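PDB 3P4G: antifreeze protein from Marinomonas primoryensis, which probably binds to ice through ordered waters held on its surface, as a hyperactive, calcium-dependent antifreeze protein. Local coordinates for residues A[23-34]-A[38-51]. Numbering follows the deposited sequence.
Sequences HSFDHYIGSAFD and NNVAVTGNVSATLN. With CA (calcium ion), chain E.
Tyr28 packs its ring against Leu50 and Val46 of the following coil, with CG anti to the backbone N (chi1 177°), which carries the ring inward. Its CB lies 3.9 Å from Val42 CG1; CD2 runs alongside Val46 CG1; CE2 meets the carbonyl of Ala48 at the ring edge; CZ sits 3.7 Å from Leu50 CG. At the tip, OH gives a 2.7 Å hydrogen bond to Thr49 O and accepts a weak one from Ser31 N. Leu50 CD1 makes a CH-pi contact 4.0 Å from the Tyr28 centroid, while Gly30 N covers the opposite face. A phenylalanine in its place would probably leave Thr49 O without this donor and Ser31 N without its weak acceptor. Phe33 adds a second ring, with CE2 3.4 Å from Val40 CG2 and CE1 against Leu50 CD2. Parallel ladder bonds join strand 24-25 to strand 39-42, among them Phe25 N to Ala41 O (2.8 Å), and Tyr28 brackets Val46 through Asn45 O and Ser47 N. Asp34 O and the Asn38 side chain bind calcium, whose shell Ser36, Val52, Ala54 and Asp57 complete. Stacked parallel strands, inward apolar side chains and calcium-binding turns mark the N-terminal end of the modelled right-handed calcium-binding beta-helix.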
ATOM      1  N   HIS A  23      -6.985  22.563  27.589  1.00 23.29           N
ATOM      2  CA  HIS A  23      -5.680  23.153  27.784  1.00 23.55           C
ATOM      3  C   HIS A  23      -5.339  23.899  26.495  1.00 21.96           C
ATOM      4  O   HIS A  23      -5.279  23.283  25.425  1.00 20.85           O
ATOM      5  CB  HIS A  23      -4.619  22.069  28.061  1.00 22.94           C
ATOM      6  CG  HIS A  23      -4.769  21.362  29.385  1.00 26.32           C
ATOM      7  ND1 HIS A  23      -5.734  20.405  29.618  1.00 27.30           N
ATOM      8  CD2 HIS A  23      -4.030  21.427  30.519  1.00 29.42           C
ATOM      9  CE1 HIS A  23      -5.611  19.941  30.850  1.00 30.09           C
ATOM     10  NE2 HIS A  23      -4.584  20.546  31.419  1.00 32.55           N
ATOM     11  N   SER A  24      -5.126  25.209  26.587  1.00 21.15           N
ATOM     12  CA  SER A  24      -4.766  26.007  25.419  1.00 21.38           C
ATOM     13  C   SER A  24      -3.319  26.486  25.509  1.00 21.07           C
ATOM     14  O   SER A  24      -2.864  26.926  26.572  1.00 21.94           O
ATOM     15  CB  SER A  24      -5.697  27.206  25.267  1.00 22.86           C
ATOM     16  OG  SER A  24      -7.047  26.802  25.151  1.00 26.19           O
ATOM     17  N   PHE A  25      -2.604  26.377  24.393  1.00 20.55           N
ATOM     18  CA  PHE A  25      -1.215  26.829  24.262  1.00 20.34           C
ATOM     19  C   PHE A  25      -1.032  27.568  22.954  1.00 20.73           C
ATOM     20  O   PHE A  25      -1.750  27.284  21.980  1.00 19.36           O
ATOM     21  CB  PHE A  25      -0.285  25.624  24.232  1.00 19.35           C
ATOM     22  CG  PHE A  25      -0.414  24.727  25.423  1.00 18.34           C
ATOM     23  CD1 PHE A  25       0.345  24.960  26.569  1.00 21.14           C
ATOM     24  CD2 PHE A  25      -1.284  23.625  25.402  1.00 14.72           C
ATOM     25  CE1 PHE A  25       0.249  24.114  27.688  1.00 19.26           C
ATOM     26  CE2 PHE A  25      -1.398  22.776  26.504  1.00 16.47           C
ATOM     27  CZ  PHE A  25      -0.645  23.024  27.659  1.00 19.80           C
ATOM     28  N   ASP A  26      -0.071  28.502  22.921  1.00 21.19           N
ATOM     29  CA  ASP A  26       0.387  29.031  21.629  1.00 22.86           C
ATOM     30  C   ASP A  26       1.613  28.181  21.289  1.00 22.67           C
ATOM     31  O   ASP A  26       1.492  27.151  20.614  1.00 22.73           O
ATOM     32  CB  ASP A  26       0.668  30.562  21.665  1.00 24.06           C
ATOM     33  CG  ASP A  26       1.146  31.139  20.273  1.00 29.94           C
ATOM     34  OD1 ASP A  26       1.201  30.416  19.230  1.00 32.81           O
ATOM     35  OD2 ASP A  26       1.470  32.353  20.224  1.00 35.33           O
ATOM     36  N   HIS A  27       2.778  28.565  21.783  1.00 22.65           N
ATOM     37  CA  HIS A  27       3.960  27.751  21.611  1.00 22.53           C
ATOM     38  C   HIS A  27       3.962  26.705  22.741  1.00 21.79           C
ATOM     39  O   HIS A  27       4.078  27.047  23.923  1.00 22.14           O
ATOM     40  CB  HIS A  27       5.186  28.675  21.626  1.00 24.22           C
ATOM     41  CG  HIS A  27       6.510  27.999  21.405  1.00 25.17           C
ATOM     42  ND1 HIS A  27       6.650  26.778  20.770  1.00 26.74           N
ATOM     43  CD2 HIS A  27       7.773  28.425  21.681  1.00 25.51           C
ATOM     44  CE1 HIS A  27       7.938  26.473  20.681  1.00 23.66           C
ATOM     45  NE2 HIS A  27       8.638  27.453  21.228  1.00 28.93           N
ATOM     46  N   TYR A  28       3.781  25.428  22.392  1.00 20.14           N
ATOM     47  CA  TYR A  28       3.809  24.356  23.393  1.00 18.58           C
ATOM     48  C   TYR A  28       5.222  23.955  23.768  1.00 18.65           C
ATOM     49  O   TYR A  28       5.997  23.426  22.941  1.00 17.24           O
ATOM     50  CB  TYR A  28       3.021  23.138  22.929  1.00 17.61           C
ATOM     51  CG  TYR A  28       3.094  21.983  23.897  1.00 20.81           C
ATOM     52  CD1 TYR A  28       2.161  21.860  24.932  1.00 19.46           C
ATOM     53  CD2 TYR A  28       4.114  21.008  23.786  1.00 17.29           C
ATOM     54  CE1 TYR A  28       2.226  20.767  25.846  1.00 19.35           C
ATOM     55  CE2 TYR A  28       4.205  19.941  24.687  1.00 19.15           C
ATOM     56  CZ  TYR A  28       3.244  19.821  25.712  1.00 17.24           C
ATOM     57  OH  TYR A  28       3.297  18.769  26.605  1.00 17.57           O
ATOM     58  N   ILE A  29       5.551  24.173  25.043  1.00 17.95           N
ATOM     59  CA  ILE A  29       6.886  23.868  25.524  1.00 18.86           C
ATOM     60  C   ILE A  29       6.854  22.899  26.721  1.00 19.21           C
ATOM     61  O   ILE A  29       7.813  22.788  27.478  1.00 19.76           O
ATOM     62  CB  ILE A  29       7.667  25.136  25.823  1.00 20.30           C
ATOM     63  CG1 ILE A  29       6.942  25.989  26.888  1.00 20.67           C
ATOM     64  CG2 ILE A  29       7.833  25.960  24.531  1.00 20.90           C
ATOM     65  CD1 ILE A  29       7.839  27.093  27.515  1.00 24.87           C
ATOM     66  N   GLY A  30       5.754  22.186  26.887  1.00 19.31           N
ATOM     67  CA  GLY A  30       5.717  21.146  27.897  1.00 20.35           C
ATOM     68  C   GLY A  30       4.606  21.410  28.886  1.00 22.43           C
ATOM     69  O   GLY A  30       4.404  22.547  29.323  1.00 22.47           O
ATOM     70  N   SER A  31       3.869  20.352  29.210  1.00 21.93           N
ATOM     71  CA  SER A  31       2.804  20.418  30.186  1.00 22.44           C
ATOM     72  C   SER A  31       2.433  18.990  30.558  1.00 21.79           C
ATOM     73  O   SER A  31       2.723  18.048  29.800  1.00 22.37           O
ATOM     74  CB  SER A  31       1.598  21.134  29.614  1.00 22.50           C
ATOM     75  OG  SER A  31       0.698  21.361  30.673  1.00 27.62           O
ATOM     76  N   ALA A  32       1.805  18.819  31.717  1.00 21.49           N
ATOM     77  CA  ALA A  32       1.423  17.497  32.194  1.00 20.53           C
ATOM     78  C   ALA A  32      -0.092  17.326  31.983  1.00 19.80           C
ATOM     79  O   ALA A  32      -0.853  18.218  32.307  1.00 19.98           O
ATOM     80  CB  ALA A  32       1.749  17.363  33.677  1.00 22.31           C
ATOM     81  N   PHE A  33      -0.509  16.160  31.500  1.00 16.35           N
ATOM     82  CA  PHE A  33      -1.931  15.845  31.377  1.00 15.84           C
ATOM     83  C   PHE A  33      -2.303  14.731  32.321  1.00 14.86           C
ATOM     84  O   PHE A  33      -1.583  14.508  33.324  1.00 14.47           O
ATOM     85  CB  PHE A  33      -2.289  15.597  29.912  1.00 14.25           C
ATOM     86  CG  PHE A  33      -1.855  16.739  29.048  1.00 14.98           C
ATOM     87  CD1 PHE A  33      -0.612  16.712  28.402  1.00 16.47           C
ATOM     88  CD2 PHE A  33      -2.658  17.863  28.929  1.00 15.53           C
ATOM     89  CE1 PHE A  33      -0.196  17.806  27.609  1.00 13.71           C
ATOM     90  CE2 PHE A  33      -2.236  18.944  28.180  1.00 15.53           C
ATOM     91  CZ  PHE A  33      -1.025  18.894  27.488  1.00 16.17           C
ATOM     92  N   ASP A  34      -3.460  14.114  32.105  1.00 14.12           N
ATOM     93  CA  ASP A  34      -3.895  13.060  33.028  1.00 15.76           C
ATOM     94  C   ASP A  34      -4.897  12.143  32.415  1.00 15.62           C
ATOM     95  O   ASP A  34      -5.071  12.141  31.186  1.00 15.39           O
ATOM     96  CB  ASP A  34      -4.518  13.695  34.282  1.00 18.15           C
ATOM     97  CG  ASP A  34      -5.675  14.593  33.955  1.00 21.90           C
ATOM     98  OD1 ASP A  34      -5.942  15.503  34.774  1.00 32.84           O
ATOM     99  OD2 ASP A  34      -6.329  14.421  32.909  1.00 19.17           O
ATOM    100  N   ASN A  38      -8.820  14.592  27.852  1.00 12.25           N
ATOM    101  CA  ASN A  38      -8.252  15.903  27.557  1.00 12.52           C
ATOM    102  C   ASN A  38      -8.660  16.538  26.234  1.00 13.61           C
ATOM    103  O   ASN A  38      -8.984  15.858  25.265  1.00 13.15           O
ATOM    104  CB  ASN A  38      -6.726  15.833  27.645  1.00 12.32           C
ATOM    105  CG  ASN A  38      -6.245  15.497  29.032  1.00 14.02           C
ATOM    106  OD1 ASN A  38      -5.692  14.419  29.277  1.00 12.83           O
ATOM    107  ND2 ASN A  38      -6.426  16.440  29.971  1.00 18.15           N
ATOM    108  N   ASN A  39      -8.617  17.874  26.199  1.00 13.48           N
ATOM    109  CA  ASN A  39      -8.773  18.626  24.947  1.00 14.97           C
ATOM    110  C   ASN A  39      -7.616  19.613  24.936  1.00 14.61           C
ATOM    111  O   ASN A  39      -7.543  20.516  25.791  1.00 15.21           O
ATOM    112  CB  ASN A  39     -10.122  19.381  24.846  1.00 16.29           C
ATOM    113  CG  ASN A  39     -10.264  20.119  23.513  1.00 18.35           C
ATOM    114  OD1 ASN A  39      -9.963  19.571  22.456  1.00 25.88           O
ATOM    115  ND2 ASN A  39     -10.675  21.355  23.563  1.00 24.08           N
ATOM    116  N   VAL A  40      -6.667  19.382  24.034  1.00 13.95           N
ATOM    117  CA  VAL A  40      -5.460  20.199  23.968  1.00 14.13           C
ATOM    118  C   VAL A  40      -5.486  20.973  22.669  1.00 14.86           C
ATOM    119  O   VAL A  40      -5.587  20.372  21.595  1.00 14.91           O
ATOM    120  CB  VAL A  40      -4.190  19.330  24.091  1.00 13.71           C
ATOM    121  CG1 VAL A  40      -2.855  20.212  23.986  1.00 14.76           C
ATOM    122  CG2 VAL A  40      -4.222  18.556  25.400  1.00 13.62           C
ATOM    123  N   ALA A  41      -5.396  22.312  22.762  1.00 15.68           N
ATOM    124  CA  ALA A  41      -5.381  23.164  21.589  1.00 16.71           C
ATOM    125  C   ALA A  41      -4.070  23.909  21.572  1.00 16.93           C
ATOM    126  O   ALA A  41      -3.798  24.685  22.508  1.00 19.03           O
ATOM    127  CB  ALA A  41      -6.564  24.198  21.661  1.00 18.02           C
ATOM    128  N   VAL A  42      -3.265  23.681  20.547  1.00 15.94           N
ATOM    129  CA  VAL A  42      -1.967  24.366  20.361  1.00 15.24           C
ATOM    130  C   VAL A  42      -2.025  25.206  19.065  1.00 16.08           C
ATOM    131  O   VAL A  42      -2.148  24.671  17.964  1.00 14.23           O
ATOM    132  CB  VAL A  42      -0.781  23.334  20.300  1.00 16.16           C
ATOM    133  CG1 VAL A  42       0.571  24.059  20.105  1.00 14.72           C
ATOM    134  CG2 VAL A  42      -0.782  22.431  21.557  1.00 13.15           C
ATOM    135  N   THR A  43      -1.973  26.537  19.181  1.00 17.96           N
ATOM    136  CA  THR A  43      -2.057  27.384  17.980  1.00 18.48           C
ATOM    137  C   THR A  43      -0.693  27.486  17.278  1.00 18.71           C
ATOM    138  O   THR A  43      -0.638  27.839  16.097  1.00 19.40           O
ATOM    139  CB  THR A  43      -2.551  28.826  18.279  1.00 19.39           C
ATOM    140  OG1 THR A  43      -1.693  29.405  19.248  1.00 20.66           O
ATOM    141  CG2 THR A  43      -3.961  28.834  18.831  1.00 21.86           C
ATOM    142  N   GLY A  44       0.399  27.182  17.986  1.00 17.56           N
ATOM    143  CA  GLY A  44       1.739  27.208  17.395  1.00 18.14           C
ATOM    144  C   GLY A  44       2.395  25.838  17.292  1.00 18.39           C
ATOM    145  O   GLY A  44       1.725  24.839  17.021  1.00 17.34           O
ATOM    146  N   ASN A  45       3.693  25.771  17.549  1.00 18.24           N
ATOM    147  CA  ASN A  45       4.419  24.499  17.412  1.00 16.65           C
ATOM    148  C   ASN A  45       4.453  23.697  18.740  1.00 16.83           C
ATOM    149  O   ASN A  45       4.274  24.263  19.860  1.00 16.83           O
ATOM    150  CB  ASN A  45       5.819  24.757  16.857  1.00 17.09           C
ATOM    151  CG  ASN A  45       5.794  25.457  15.483  1.00 17.51           C
ATOM    152  OD1 ASN A  45       5.107  25.015  14.570  1.00 15.93           O
ATOM    153  ND2 ASN A  45       6.553  26.546  15.340  1.00 19.63           N
ATOM    154  N   VAL A  46       4.647  22.385  18.595  1.00 15.51           N
ATOM    155  CA  VAL A  46       4.958  21.506  19.706  1.00 14.69           C
ATOM    156  C   VAL A  46       6.482  21.310  19.808  1.00 14.70           C
ATOM    157  O   VAL A  46       7.090  20.677  18.954  1.00 14.11           O
ATOM    158  CB  VAL A  46       4.193  20.162  19.577  1.00 13.94           C
ATOM    159  CG1 VAL A  46       4.705  19.090  20.568  1.00 15.64           C
ATOM    160  CG2 VAL A  46       2.693  20.400  19.751  1.00 14.36           C
ATOM    161  N   SER A  47       7.097  21.837  20.878  1.00 15.16           N
ATOM    162  CA  SER A  47       8.540  21.777  21.032  1.00 15.41           C
ATOM    163  C   SER A  47       8.938  21.049  22.280  1.00 15.03           C
ATOM    164  O   SER A  47      10.093  21.152  22.681  1.00 16.36           O
ATOM    165  CB  SER A  47       9.137  23.188  21.071  1.00 16.74           C
ATOM    166  OG  SER A  47       8.693  23.929  19.953  1.00 20.16           O
ATOM    167  N   ALA A  48       8.006  20.307  22.886  1.00 14.10           N
ATOM    168  CA  ALA A  48       8.372  19.353  23.967  1.00 13.78           C
ATOM    169  C   ALA A  48       7.484  18.139  23.843  1.00 13.20           C
ATOM    170  O   ALA A  48       6.529  18.131  23.075  1.00 12.33           O
ATOM    171  CB  ALA A  48       8.183  19.968  25.356  1.00 14.37           C
ATOM    172  N   THR A  49       7.785  17.115  24.626  1.00 13.48           N
ATOM    173  CA  THR A  49       6.953  15.934  24.598  1.00 14.12           C
ATOM    174  C   THR A  49       5.531  16.307  25.078  1.00 13.93           C
ATOM    175  O   THR A  49       5.342  17.151  25.968  1.00 15.20           O
ATOM    176  CB  THR A  49       7.536  14.773  25.437  1.00 13.77           C
ATOM    177  OG1 THR A  49       7.731  15.214  26.777  1.00 16.64           O
ATOM    178  CG2 THR A  49       8.871  14.317  24.846  1.00 15.22           C
ATOM    179  N   LEU A  50       4.548  15.672  24.453  1.00 12.91           N
ATOM    180  CA  LEU A  50       3.142  15.909  24.733  1.00 11.85           C
ATOM    181  C   LEU A  50       2.525  14.522  24.877  1.00 11.99           C
ATOM    182  O   LEU A  50       2.498  13.732  23.939  1.00 11.23           O
ATOM    183  CB  LEU A  50       2.482  16.714  23.583  1.00 12.23           C
ATOM    184  CG  LEU A  50       1.156  17.422  23.887  1.00 11.15           C
ATOM    185  CD1 LEU A  50       0.849  18.443  22.770  1.00 11.67           C
ATOM    186  CD2 LEU A  50       0.043  16.382  24.018  1.00 10.63           C
ATOM    187  N   ASN A  51       2.032  14.231  26.062  1.00 10.64           N
ATOM    188  CA  ASN A  51       1.465  12.924  26.352  1.00 10.49           C
ATOM    189  C   ASN A  51       0.117  13.081  27.068  1.00 10.00           C
ATOM    190  O   ASN A  51       0.051  13.442  28.250  1.00  9.73           O
ATOM    191  CB  ASN A  51       2.474  12.149  27.220  1.00 11.14           C
ATOM    192  CG  ASN A  51       2.068  10.656  27.482  1.00 12.38           C
ATOM    193  OD1 ASN A  51       0.948  10.224  27.227  1.00 10.55           O
ATOM    194  ND2 ASN A  51       2.998   9.894  28.053  1.00 15.22           N
TER
HETATM  195 CA    CA E 401      -5.995  12.047  29.107  1.00  3.23          CA
HETATM  196  O   HOH W   1      -7.794  18.862  28.828  1.00 14.04           O
HETATM  197  O   HOH W   2       2.949  15.832  28.401  1.00  4.48           O
HETATM  198  O   HOH W   3       1.592  14.324  30.400  1.00  6.59           O